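Local coordinates for uncharacterized protein (Ruminococcus gnavus, PDB 4QAN) that is of unknown function but adopts a cystatin-like fold, is a divergent member of the NTF2-like superfamily and can bind a magnesium ion, at residues Glu18-Phe24 against Gln204-Ala208; Gln58-Thr64 against Glu134-Ala138; Tyr98-Glu104 against Ile170-Lys174; Ala242-Thr246 against Trp349-Ser353. All coordinates share one frame; numbering follows the deposited sequence. Where two conformers were deposited one is given.

Interaction 1: residues Glu18-Phe24 against Gln204-Ala208; sequences ESEITSF and QLTGA
Thr206 and Ile21 form the tight part of this contact. Thr206 OG1 donates to Ile21 O at 2.6 Å, arriving above the carbonyl plane, 35° out of it, rather than on a lone pair. A chi1 of -160° on Thr206 turns the hydroxyl away from its own backbone N and over this oxygen, which also receives a C-H...O contact from Thr206 CA. In the opposite sense, Ile21 N donates to Leu205 O at 3.0 Å. The two segments run nearly at right angles, their end-to-end directions 87° apart. Segment 18-24 leads into helix 27-39, and Gln204-Ala208 belongs to the long connection from the first sheet of this cystatin-like protein to helix 221-234. On the buried side, Phe24 CZ comes to 4.0 Å from Thr206 CB, and the Phe24 ring also meets that of Tyr33; Arg48 bonds Thr206 O. The other side is more open to solvent: Glu20 is exposed and lies beside the partly exposed Gln204. Here Ile21 CD1 rests on Gln204 CB at 3.5 Å, the two side chains crossing at about a right angle. A glycine in place of Gln204 removes the methylenes under the Ile21 CG1-CD1 arm and would probably open a gap there and let that arm turn.

Interaction 2: residues Gln58-Thr64 against Glu134-Ala138; sequences QINFVKT and ECLAA
Asn60 N donates to Cys135 O at 2.7 Å, with an N-H...O angle of 155°, joining the start of helix 61-67 to the end of helix 126-135. Two helix-end motifs meet here: Asn60 is the N-cap of the first helix, and Ala137, with positive phi, is the C-prime residue of the Schellman motif that ends the second. Around the central bond the packing is close on several sides. Asn60 CB and Ile59 CG1 both lie against Cys135 O, the latter at 3.5 Å, and Ala137 CB sits 3.1 Å from Gln58 O. Cys135 SG is directed at the main chain of Lys63, while Ile59 CD1 meets Leu136 CD2 at 4.2 Å.

Lys63 adds a more exposed contact. Its chain, bent at chi2 (-68°), brings CE to 3.4 Å from Glu134 OE2, so methylene carbons touch the carboxylate and the ammonium group stays beyond salt-bridge range; NZ has further long, weak ion pairs with Glu66 and Glu287. An alanine in place of Lys63 removes the long chain and its charge, and would probably leave the Glu134 carboxylate without its nearby positive mate and freer to turn.

The second shell fixes the partners. Ser81 bonds Ile59 O, and Tyr164 of strand 153-164 bonds Leu136 O, tying the residues at the two helix ends to their surroundings. Within the cap, Asn60 OD1 accepts from Lys63 N, which stands above the carbonyl plane, along an almost straight N-H...O line of 176°. Asn60 O is gripped twice, by Thr64 N and, from above the carbonyl plane, by Thr64 OG1 at 2.8 Å.

Interaction 3: residues Tyr98-Glu104 against Ile170-Lys174; sequences YIEQFEE and IHSLK
Gln101 meets the 170-174 segment through both ends of its amide, and hydrogen bonds organise this buried contact. OE1 of Gln101 accepts from Leu173 N at 2.7 Å, with an N-H...O angle of 169°. NE2 of the same amide donates to Ser172 OG at 3.0 Å, that oxygen lying within 1° of the amide plane. Because both ends are used, the rotation of the group is fixed. Ser172 OG passes the chain on, donating to Lys174 O at 2.7 Å on a lone pair. One turn earlier on the helix, Tyr98 OH donates to His171 O at 2.6 Å; the oxygen sits at the ring edge, near its plane, whereas the hydroxyl stands above the carbonyl plane.

A salt bridge closes the other end. Lys174 NZ approaches Glu104 OE1 on its syn side at 3.2 Å, but tilted out of the carboxylate plane, and its bond to OE2 is weak. The stronger polar partner of this ammonium is Ile183 O.

Apolar contact is slighter: Leu173 CD1 approaches Tyr98 CD1 at 4.4 Å, and Leu178 lies on both Tyr98 and Gln101.

The residues used, Tyr98, Gln101 and Glu104, form a stripe along one side of helix 87-108. That side lies against the point where strand 167-172 turns a corner at a classic beta bulge, His171 and Ser172 both opposite Thr160: a long helix packed on a bent antiparallel sheet, as in the cystatin-like fold.

Interaction 4: residues Ala242-Thr246 against Trp349-Ser353; sequences AFATT and WQIQS
Gln350 extends out of its strand to bond a loop's main chain: NE2 donates to Thr245 O at 2.7 Å, yet meets that carbonyl from well above its plane, 51° out of it. The chain stays extended beyond CG (chi2 -170°), which carries the amide across Phe243 O on the way; Gln350 CB passes this oxygen at 3.2 Å. NE2 has a second acceptor in Ile216 O, so the amide is held from two loops.

Next to it the backbones join directly. Ile351 N donates to Phe243 O at 2.9 Å, with an N-H...O angle of 157°, and Ala244 CA returns a C-H...O contact to Ile351 O at 3.2 Å. The loop side is a type I beta turn from Ala242 to Thr245, closed by Thr245 N to Ala242 O, that continues from the end of helix 237-242. The strand side pairs with strand 334-344 through Gln350 and Gln352, and a classic bulge places Gln352 and Ser353 opposite Thr341. The turn therefore docks on the backbone edge of strand 349-353 turned away from its sheet partner.

Apolar groups fill in beneath. Ile351 CD1 lies 4.2 Å from Phe243 CB, and the Ala244 and Ile351 CB atoms are equally far apart. Phe228 of helix 221-234 touches both Phe243 and Ile351, while Tyr263 of helix 254-275 packs on Ala244 and Ile351.

Both hydrogen bonds across the contact end on main-chain carbonyl oxygens of the turn, so the docking probably depends on the turn's backbone conformation more than on its side chains.

How the interactions relate
Interactions 2 and 3 lie in the N-terminal half of the chain; interaction 1 encloses them, joining the start of that half to the connection between the halves. Interactions 2 and 3 alternate along the chain, using the successive helices 61-67 and 87-108, and touch: Leu136 CD2 lies 3.3 Å from His171 CE1, with centres about 19 Å apart. Interactions 1 and 3 have the same centre separation, nearest atoms about 6 Å apart. Interaction 4 follows in series, its centre about 27 Å from that of interaction 3, across the chain's centre. Strands 167-172 and 349-353 belong to different sheets, consistent with two cystatin-like units, which also pack together through helices 87-108 and 254-275.

Interaction 1: residues Glu18-Phe24 against Gln204-Ala208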
loop_
_atom_site.group_PDB
_atom_site.type_symbol
_atom_site.label_atom_id
_atom_site.label_comp_id
_atom_site.label_asym_id
_atom_site.label_seq_id
_atom_site.Cartn_x
_atom_site.Cartn_y
_atom_site.Cartn_z
ATOM N N GLU A 18 -13.605 3.535 19.400
ATOM C CA GLU A 18 -14.187 2.199 19.526
ATOM C C GLU A 18 -14.977 1.791 18.271
ATOM O O GLU A 18 -15.685 2.614 17.684
ATOM C CB GLU A 18 -15.130 2.169 20.744
ATOM C CG GLU A 18 -15.273 0.810 21.413
ATOM C CD GLU A 18 -13.954 0.266 21.954
ATOM O OE1 GLU A 18 -13.126 1.045 22.489
ATOM O OE2 GLU A 18 -13.743 -0.959 21.844
ATOM N N SER A 19 -14.859 0.521 17.874
ATOM C CA SER A 19 -15.699 -0.054 16.815
ATOM C C SER A 19 -16.863 -0.892 17.369
ATOM O O SER A 19 -16.653 -1.968 17.919
ATOM C CB SER A 19 -14.852 -0.904 15.869
ATOM O OG SER A 19 -14.047 -1.827 16.565
ATOM N N GLU A 20 -18.091 -0.412 17.186
ATOM C CA GLU A 20 -19.271 -1.072 17.744
ATOM C C GLU A 20 -19.987 -2.012 16.758
ATOM O O GLU A 20 -21.038 -2.574 17.088
ATOM C CB GLU A 20 -20.249 -0.020 18.277
ATOM C CG GLU A 20 -19.549 1.151 18.953
ATOM C CD GLU A 20 -20.384 1.830 20.016
ATOM O OE1 GLU A 20 -21.627 1.804 19.933
ATOM O OE2 GLU A 20 -19.780 2.397 20.949
ATOM N N ILE A 21 -19.429 -2.175 15.558
ATOM C CA ILE A 21 -19.946 -3.110 14.556
ATOM C C ILE A 21 -18.925 -4.224 14.395
ATOM O O ILE A 21 -17.857 -3.978 13.857
ATOM C CB ILE A 21 -20.153 -2.415 13.180
ATOM C CG1 ILE A 21 -21.444 -1.584 13.170
ATOM C CG2 ILE A 21 -20.214 -3.434 12.045
ATOM C CD1 ILE A 21 -21.484 -0.526 12.082
ATOM N N THR A 22 -19.243 -5.442 14.846
ATOM C CA THR A 22 -18.309 -6.568 14.684
ATOM C C THR A 22 -17.992 -6.816 13.214
ATOM O O THR A 22 -16.828 -6.880 12.819
ATOM C CB THR A 22 -18.864 -7.901 15.221
ATOM O OG1 THR A 22 -19.414 -7.721 16.532
ATOM C CG2 THR A 22 -17.758 -8.961 15.263
ATOM N N SER A 23 -19.048 -6.966 12.419
ATOM C CA SER A 23 -18.940 -7.474 11.058
ATOM C C SER A 23 -20.168 -7.114 10.235
ATOM O O SER A 23 -21.197 -6.731 10.777
ATOM C CB SER A 23 -18.792 -9.000 11.094
ATOM O OG SER A 23 -19.860 -9.603 11.823
ATOM N N PHE A 24 -20.042 -7.231 8.918
ATOM C CA PHE A 24 -21.178 -7.116 8.013
ATOM C C PHE A 24 -21.456 -8.523 7.503
ATOM O O PHE A 24 -20.615 -9.140 6.835
ATOM C CB PHE A 24 -20.884 -6.135 6.870
ATOM C CG PHE A 24 -20.320 -4.824 7.340
ATOM C CD1 PHE A 24 -21.082 -3.971 8.129
ATOM C CD2 PHE A 24 -19.018 -4.451 7.022
ATOM C CE1 PHE A 24 -20.556 -2.769 8.580
ATOM C CE2 PHE A 24 -18.494 -3.254 7.471
ATOM C CZ PHE A 24 -19.260 -2.414 8.252
ATOM N N GLN A 204 -21.801 3.581 13.343
ATOM C CA GLN A 204 -20.772 3.054 14.217
ATOM C C GLN A 204 -19.584 2.878 13.280
ATOM O O GLN A 204 -19.718 3.048 12.070
ATOM C CB GLN A 204 -21.137 1.687 14.796
ATOM C CG GLN A 204 -22.617 1.436 15.093
ATOM C CD GLN A 204 -23.105 2.199 16.302
ATOM O OE1 GLN A 204 -22.878 3.405 16.417
ATOM N NE2 GLN A 204 -23.791 1.502 17.216
ATOM N N LEU A 205 -18.439 2.522 13.845
ATOM C CA LEU A 205 -17.311 2.024 13.074
ATOM C C LEU A 205 -17.225 0.519 13.266
ATOM O O LEU A 205 -17.773 -0.037 14.218
ATOM C CB LEU A 205 -16.002 2.661 13.542
ATOM C CG LEU A 205 -16.065 4.132 13.929
ATOM C CD1 LEU A 205 -14.681 4.593 14.356
ATOM C CD2 LEU A 205 -16.604 4.966 12.780
ATOM N N THR A 206 -16.553 -0.136 12.335
ATOM C CA THR A 206 -16.169 -1.521 12.471
ATOM C C THR A 206 -14.648 -1.518 12.713
ATOM O O THR A 206 -14.046 -0.461 12.902
ATOM C CB THR A 206 -16.578 -2.338 11.223
ATOM O OG1 THR A 206 -16.634 -3.736 11.545
ATOM C CG2 THR A 206 -15.590 -2.095 10.036
ATOM N N GLY A 207 -14.029 -2.687 12.713
ATOM C CA GLY A 207 -12.695 -2.821 13.265
ATOM C C GLY A 207 -11.617 -2.024 12.569
ATOM O O GLY A 207 -11.673 -1.816 11.359
ATOM N N ALA A 208 -10.622 -1.591 13.346
ATOM C CA ALA A 208 -9.475 -0.883 12.815
ATOM C C ALA A 208 -8.634 -1.852 11.991
ATOM O O ALA A 208 -8.428 -2.982 12.395
ATOM C CB ALA A 208 -8.649 -0.288 13.942
#

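Interaction 2: residues Gln58-Thr64 against Glu134-Ala138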
loop_
_atom_site.group_PDB
_atom_site.type_symbol
_atom_site.label_atom_id
_atom_site.label_comp_id
_atom_site.label_asym_id
_atom_site.label_seq_id
_atom_site.Cartn_x
_atom_site.Cartn_y
_atom_site.Cartn_z
ATOM N N GLN A 58 -4.909 -13.137 1.802
ATOM C CA GLN A 58 -5.595 -14.185 1.025
ATOM C C GLN A 58 -5.415 -14.129 -0.497
ATOM O O GLN A 58 -5.555 -15.153 -1.171
ATOM C CB GLN A 58 -7.101 -14.143 1.315
ATOM C CG GLN A 58 -7.469 -14.248 2.782
ATOM C CD GLN A 58 -7.165 -15.612 3.331
ATOM O OE1 GLN A 58 -7.854 -16.581 3.009
ATOM N NE2 GLN A 58 -6.126 -15.707 4.156
ATOM N N ILE A 59 -5.129 -12.948 -1.041
ATOM C CA ILE A 59 -5.100 -12.779 -2.489
ATOM C C ILE A 59 -4.260 -13.844 -3.214
ATOM O O ILE A 59 -3.165 -14.179 -2.780
ATOM C CB ILE A 59 -4.642 -11.360 -2.904
ATOM C CG1 ILE A 59 -4.921 -11.138 -4.393
ATOM C CG2 ILE A 59 -3.165 -11.141 -2.595
ATOM C CD1 ILE A 59 -5.044 -9.687 -4.781
ATOM N N ASN A 60 -4.796 -14.356 -4.323
ATOM C CA ASN A 60 -4.138 -15.363 -5.148
ATOM C C ASN A 60 -3.261 -14.689 -6.189
ATOM O O ASN A 60 -3.765 -14.114 -7.161
ATOM C CB ASN A 60 -5.187 -16.241 -5.833
ATOM C CG ASN A 60 -4.584 -17.417 -6.600
ATOM O OD1 ASN A 60 -3.493 -17.337 -7.177
ATOM N ND2 ASN A 60 -5.328 -18.513 -6.639
ATOM N N PHE A 61 -1.953 -14.777 -5.973
ATOM C CA PHE A 61 -0.955 -14.138 -6.819
ATOM C C PHE A 61 -1.132 -14.521 -8.282
ATOM O O PHE A 61 -1.294 -13.651 -9.138
ATOM C CB PHE A 61 0.446 -14.532 -6.328
ATOM C CG PHE A 61 1.563 -13.918 -7.104
ATOM C CD1 PHE A 61 2.025 -14.511 -8.275
ATOM C CD2 PHE A 61 2.176 -12.768 -6.662
ATOM C CE1 PHE A 61 3.063 -13.954 -9.000
ATOM C CE2 PHE A 61 3.221 -12.198 -7.384
ATOM C CZ PHE A 61 3.662 -12.792 -8.556
ATOM N N VAL A 62 -1.110 -15.826 -8.554
ATOM C CA VAL A 62 -1.183 -16.346 -9.923
ATOM C C VAL A 62 -2.446 -15.886 -10.633
ATOM O O VAL A 62 -2.379 -15.323 -11.730
ATOM C CB VAL A 62 -1.105 -17.894 -9.958
ATOM C CG1 VAL A 62 -1.560 -18.440 -11.304
ATOM C CG2 VAL A 62 0.313 -18.362 -9.668
ATOM N N LYS A 63 -3.596 -16.126 -10.014
ATOM C CA LYS A 63 -4.874 -15.777 -10.643
ATOM C C LYS A 63 -5.012 -14.277 -10.887
ATOM O O LYS A 63 -5.438 -13.852 -11.956
ATOM C CB LYS A 63 -6.053 -16.282 -9.801
ATOM C CG LYS A 63 -6.138 -17.798 -9.690
ATOM C CD LYS A 63 -6.497 -18.463 -11.013
ATOM C CE LYS A 63 -5.966 -19.892 -11.087
ATOM N NZ LYS A 63 -5.850 -20.387 -12.488
ATOM N N THR A 64 -4.642 -13.483 -9.891
ATOM C CA THR A 64 -4.709 -12.035 -9.998
ATOM C C THR A 64 -3.816 -11.531 -11.132
ATOM O O THR A 64 -4.209 -10.641 -11.890
ATOM C CB THR A 64 -4.333 -11.367 -8.665
ATOM O OG1 THR A 64 -5.263 -11.768 -7.653
ATOM C CG2 THR A 64 -4.369 -9.878 -8.778
ATOM N N GLU A 134 -11.962 -16.115 -7.200
ATOM C CA GLU A 134 -10.797 -16.979 -7.324
ATOM C C GLU A 134 -9.498 -16.160 -7.232
ATOM O O GLU A 134 -8.548 -16.577 -6.575
ATOM C CB GLU A 134 -10.875 -17.743 -8.648
ATOM C CG GLU A 134 -10.103 -19.044 -8.678
ATOM C CD GLU A 134 -10.117 -19.689 -10.055
ATOM O OE1 GLU A 134 -11.018 -19.369 -10.865
ATOM O OE2 GLU A 134 -9.221 -20.516 -10.329
ATOM N N CYS A 135 -9.468 -15.003 -7.897
ATOM C CA CYS A 135 -8.381 -14.024 -7.737
ATOM C C CYS A 135 -8.137 -13.672 -6.260
ATOM O O CYS A 135 -7.001 -13.630 -5.784
ATOM C CB CYS A 135 -8.698 -12.721 -8.500
ATOM S SG CYS A 135 -8.539 -12.773 -10.304
ATOM N N LEU A 136 -9.225 -13.419 -5.543
ATOM C CA LEU A 136 -9.143 -12.943 -4.172
ATOM C C LEU A 136 -9.074 -14.072 -3.145
ATOM O O LEU A 136 -8.893 -13.808 -1.950
ATOM C CB LEU A 136 -10.336 -12.035 -3.887
ATOM C CG LEU A 136 -10.447 -10.776 -4.759
ATOM C CD1 LEU A 136 -11.748 -10.043 -4.480
ATOM C CD2 LEU A 136 -9.280 -9.846 -4.518
ATOM N N ALA A 137 -9.190 -15.319 -3.614
ATOM C CA ALA A 137 -9.349 -16.494 -2.745
ATOM C C ALA A 137 -10.498 -16.279 -1.749
ATOM O O ALA A 137 -10.390 -16.596 -0.561
ATOM C CB ALA A 137 -8.055 -16.816 -2.020
ATOM N N ALA A 138 -11.601 -15.743 -2.264
ATOM C CA ALA A 138 -12.724 -15.316 -1.439
ATOM C C ALA A 138 -13.844 -16.342 -1.460
ATOM O O ALA A 138 -13.996 -17.092 -2.421
ATOM C CB ALA A 138 -13.241 -13.979 -1.932
#

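Interaction 3: residues Tyr98-Glu104 against Ile170-Lys174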
loop_
_atom_site.group_PDB
_atom_site.type_symbol
_atom_site.label_atom_id
_atom_site.label_comp_id
_atom_site.label_asym_id
_atom_site.label_seq_id
_atom_site.Cartn_x
_atom_site.Cartn_y
_atom_site.Cartn_z
ATOM N N TYR A 98 -6.854 2.611 -1.464
ATOM C CA TYR A 98 -8.216 2.885 -0.976
ATOM C C TYR A 98 -8.495 4.378 -0.704
ATOM O O TYR A 98 -9.591 4.865 -0.973
ATOM C CB TYR A 98 -8.544 2.060 0.272
ATOM C CG TYR A 98 -8.883 0.614 -0.021
ATOM C CD1 TYR A 98 -9.933 0.293 -0.857
ATOM C CD2 TYR A 98 -8.151 -0.430 0.544
ATOM C CE1 TYR A 98 -10.257 -1.021 -1.131
ATOM C CE2 TYR A 98 -8.464 -1.759 0.280
ATOM C CZ TYR A 98 -9.520 -2.051 -0.567
ATOM O OH TYR A 98 -9.858 -3.360 -0.854
ATOM N N ILE A 99 -7.498 5.094 -0.188
ATOM C CA ILE A 99 -7.628 6.524 0.037
ATOM C C ILE A 99 -7.900 7.209 -1.291
ATOM O O ILE A 99 -8.750 8.079 -1.381
ATOM C CB ILE A 99 -6.390 7.130 0.747
ATOM C CG1 ILE A 99 -6.336 6.613 2.195
ATOM C CG2 ILE A 99 -6.470 8.652 0.768
ATOM C CD1 ILE A 99 -5.022 6.811 2.926
ATOM N N GLU A 100 -7.189 6.790 -2.325
ATOM C CA GLU A 100 -7.355 7.383 -3.635
ATOM C C GLU A 100 -8.692 7.081 -4.275
ATOM O O GLU A 100 -9.257 7.946 -4.928
ATOM C CB GLU A 100 -6.217 6.980 -4.534
ATOM C CG GLU A 100 -4.973 7.707 -4.114
ATOM C CD GLU A 100 -3.745 7.146 -4.732
ATOM O OE1 GLU A 100 -3.804 5.987 -5.190
ATOM O OE2 GLU A 100 -2.725 7.874 -4.743
ATOM N N GLN A 101 -9.221 5.880 -4.062
ATOM C CA GLN A 101 -10.586 5.596 -4.480
ATOM C C GLN A 101 -11.535 6.535 -3.752
ATOM O O GLN A 101 -12.376 7.169 -4.378
ATOM C CB GLN A 101 -10.976 4.154 -4.195
ATOM C CG GLN A 101 -10.192 3.153 -5.016
ATOM C CD GLN A 101 -10.941 1.867 -5.251
ATOM O OE1 GLN A 101 -11.685 1.397 -4.390
ATOM N NE2 GLN A 101 -10.754 1.290 -6.436
ATOM N N PHE A 102 -11.377 6.631 -2.431
ATOM C CA PHE A 102 -12.230 7.479 -1.623
ATOM C C PHE A 102 -12.179 8.924 -2.130
ATOM O O PHE A 102 -13.209 9.537 -2.364
ATOM C CB PHE A 102 -11.797 7.400 -0.165
ATOM C CG PHE A 102 -12.664 8.185 0.769
ATOM C CD1 PHE A 102 -13.835 7.640 1.265
ATOM C CD2 PHE A 102 -12.296 9.468 1.167
ATOM C CE1 PHE A 102 -14.625 8.361 2.139
ATOM C CE2 PHE A 102 -13.079 10.195 2.038
ATOM C CZ PHE A 102 -14.243 9.638 2.528
ATOM N N GLU A 103 -10.968 9.446 -2.303
ATOM C CA GLU A 103 -10.797 10.843 -2.740
ATOM C C GLU A 103 -11.394 11.083 -4.125
ATOM O O GLU A 103 -12.103 12.074 -4.339
ATOM C CB GLU A 103 -9.319 11.245 -2.703
ATOM C CG GLU A 103 -8.759 11.365 -1.287
ATOM C CD GLU A 103 -7.250 11.600 -1.251
ATOM O OE1 GLU A 103 -6.584 11.391 -2.276
ATOM O OE2 GLU A 103 -6.717 11.988 -0.193
ATOM N N GLU A 104 -11.128 10.164 -5.051
ATOM C CA GLU A 104 -11.666 10.265 -6.405
ATOM C C GLU A 104 -13.207 10.352 -6.418
ATOM O O GLU A 104 -13.768 11.279 -7.018
ATOM C CB GLU A 104 -11.189 9.097 -7.257
ATOM C CG GLU A 104 -11.640 9.171 -8.703
ATOM C CD GLU A 104 -11.077 8.060 -9.565
ATOM O OE1 GLU A 104 -10.126 7.371 -9.132
ATOM O OE2 GLU A 104 -11.588 7.886 -10.690
ATOM N N ILE A 170 -15.809 -4.262 1.429
ATOM C CA ILE A 170 -15.664 -3.731 0.087
ATOM C C ILE A 170 -14.238 -3.959 -0.383
ATOM O O ILE A 170 -13.317 -3.446 0.226
ATOM C CB ILE A 170 -15.937 -2.225 0.050
ATOM C CG1 ILE A 170 -17.359 -1.930 0.536
ATOM C CG2 ILE A 170 -15.691 -1.676 -1.351
ATOM C CD1 ILE A 170 -18.444 -2.725 -0.155
ATOM N N HIS A 171 -14.066 -4.730 -1.456
ATOM C CA HIS A 171 -12.753 -4.901 -2.086
ATOM C C HIS A 171 -12.392 -3.700 -2.945
ATOM O O HIS A 171 -11.213 -3.319 -3.042
ATOM C CB HIS A 171 -12.720 -6.148 -2.973
ATOM C CG HIS A 171 -11.442 -6.291 -3.732
ATOM N ND1 HIS A 171 -10.237 -6.532 -3.108
ATOM C CD2 HIS A 171 -11.168 -6.171 -5.050
ATOM C CE1 HIS A 171 -9.276 -6.579 -4.012
ATOM N NE2 HIS A 171 -9.815 -6.362 -5.199
ATOM N N SER A 172 -13.388 -3.132 -3.617
ATOM C CA SER A 172 -13.160 -1.961 -4.450
ATOM C C SER A 172 -14.385 -1.082 -4.520
ATOM O O SER A 172 -15.509 -1.581 -4.542
ATOM C CB SER A 172 -12.740 -2.379 -5.854
ATOM O OG SER A 172 -12.310 -1.264 -6.615
ATOM N N LEU A 173 -14.152 0.226 -4.537
ATOM C CA LEU A 173 -15.210 1.237 -4.662
ATOM C C LEU A 173 -15.508 1.533 -6.129
ATOM O O LEU A 173 -16.321 2.400 -6.443
ATOM C CB LEU A 173 -14.792 2.538 -3.962
ATOM C CG LEU A 173 -15.039 2.599 -2.456
ATOM C CD1 LEU A 173 -14.017 1.779 -1.669
ATOM C CD2 LEU A 173 -15.024 4.053 -2.015
ATOM N N LYS A 174 -14.782 0.841 -7.006
ATOM C CA LYS A 174 -14.983 0.882 -8.437
ATOM C C LYS A 174 -14.971 -0.549 -8.984
ATOM O O LYS A 174 -14.316 -1.439 -8.441
ATOM C CB LYS A 174 -13.890 1.727 -9.080
ATOM C CG LYS A 174 -13.878 3.146 -8.540
ATOM C CD LYS A 174 -13.067 4.085 -9.415
ATOM C CE LYS A 174 -11.580 3.872 -9.260
ATOM N NZ LYS A 174 -10.848 4.492 -10.391
#

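Interaction 4: residues Ala242-Thr246 against Trp349-Ser353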
loop_
_atom_site.group_PDB
_atom_site.type_symbol
_atom_site.label_atom_id
_atom_site.label_comp_id
_atom_site.label_asym_id
_atom_site.label_seq_id
_atom_site.Cartn_x
_atom_site.Cartn_y
_atom_site.Cartn_z
ATOM N N ALA A 242 8.757 3.631 9.479
ATOM C CA ALA A 242 8.964 4.685 10.488
ATOM C C ALA A 242 10.209 5.561 10.258
ATOM O O ALA A 242 10.186 6.750 10.563
ATOM C CB ALA A 242 9.026 4.083 11.879
ATOM N N PHE A 243 11.291 4.982 9.749
ATOM C CA PHE A 243 12.541 5.753 9.474
ATOM C C PHE A 243 12.399 6.838 8.416
ATOM O O PHE A 243 13.224 7.758 8.351
ATOM C CB PHE A 243 13.709 4.823 9.100
ATOM C CG PHE A 243 14.374 4.175 10.291
ATOM C CD1 PHE A 243 15.002 4.949 11.253
ATOM C CD2 PHE A 243 14.357 2.801 10.455
ATOM C CE1 PHE A 243 15.598 4.362 12.367
ATOM C CE2 PHE A 243 14.968 2.206 11.546
ATOM C CZ PHE A 243 15.579 2.986 12.508
ATOM N N ALA A 244 11.390 6.725 7.560
ATOM C CA ALA A 244 11.104 7.774 6.573
ATOM C C ALA A 244 9.796 8.522 6.858
ATOM O O ALA A 244 9.335 9.295 6.038
ATOM C CB ALA A 244 11.067 7.169 5.189
ATOM N N THR A 245 9.208 8.305 8.023
ATOM C CA THR A 245 7.988 9.013 8.395
ATOM C C THR A 245 8.375 10.385 8.949
ATOM O O THR A 245 8.861 10.493 10.056
ATOM C CB THR A 245 7.192 8.192 9.413
ATOM O OG1 THR A 245 6.937 6.894 8.852
ATOM C CG2 THR A 245 5.872 8.887 9.763
ATOM N N THR A 246 8.190 11.430 8.159
ATOM C CA THR A 246 8.704 12.753 8.520
ATOM C C THR A 246 7.784 13.560 9.412
ATOM O O THR A 246 8.235 14.513 10.028
ATOM C CB THR A 246 8.953 13.614 7.285
ATOM O OG1 THR A 246 7.740 13.699 6.531
ATOM C CG2 THR A 246 10.108 13.028 6.444
ATOM N N TRP A 349 18.507 12.096 12.498
ATOM C CA TRP A 349 18.356 11.883 11.067
ATOM C C TRP A 349 17.344 10.823 10.693
ATOM O O TRP A 349 17.215 9.803 11.370
ATOM C CB TRP A 349 19.696 11.514 10.449
ATOM C CG TRP A 349 20.655 12.583 10.606
ATOM C CD1 TRP A 349 21.382 12.861 11.716
ATOM C CD2 TRP A 349 20.997 13.572 9.637
ATOM N NE1 TRP A 349 22.168 13.953 11.501
ATOM C CE2 TRP A 349 21.951 14.416 10.231
ATOM C CE3 TRP A 349 20.593 13.824 8.318
ATOM C CZ2 TRP A 349 22.517 15.500 9.555
ATOM C CZ3 TRP A 349 21.149 14.890 7.645
ATOM C CH2 TRP A 349 22.106 15.721 8.263
ATOM N N GLN A 350 16.657 11.084 9.577
ATOM C CA GLN A 350 15.693 10.167 8.955
ATOM C C GLN A 350 15.981 9.997 7.482
ATOM O O GLN A 350 16.749 10.770 6.879
ATOM C CB GLN A 350 14.288 10.724 9.095
ATOM C CG GLN A 350 13.775 10.718 10.522
ATOM C CD GLN A 350 12.298 11.058 10.596
ATOM O OE1 GLN A 350 11.912 12.225 10.491
ATOM N NE2 GLN A 350 11.460 10.043 10.782
ATOM N N ILE A 351 15.346 8.992 6.894
ATOM C CA ILE A 351 15.455 8.762 5.463
ATOM C C ILE A 351 14.417 9.633 4.767
ATOM O O ILE A 351 13.248 9.559 5.089
ATOM C CB ILE A 351 15.265 7.292 5.100
ATOM C CG1 ILE A 351 16.396 6.444 5.692
ATOM C CG2 ILE A 351 15.221 7.107 3.584
ATOM C CD1 ILE A 351 16.147 4.932 5.626
ATOM N N GLN A 352 14.855 10.485 3.842
ATOM C CA GLN A 352 13.906 11.245 3.004
ATOM C C GLN A 352 13.477 10.431 1.787
ATOM O O GLN A 352 12.289 10.328 1.504
ATOM C CB GLN A 352 14.493 12.572 2.576
ATOM C CG GLN A 352 13.580 13.400 1.681
ATOM C CD GLN A 352 14.117 14.800 1.472
ATOM O OE1 GLN A 352 14.532 15.151 0.379
ATOM N NE2 GLN A 352 14.123 15.601 2.527
ATOM N N SER A 353 14.431 9.788 1.124
ATOM C CA SER A 353 14.124 8.881 0.015
ATOM C C SER A 353 15.210 7.835 -0.204
ATOM O O SER A 353 16.334 7.968 0.265
ATOM C CB SER A 353 13.888 9.664 -1.294
ATOM O OG SER A 353 15.117 10.130 -1.809
#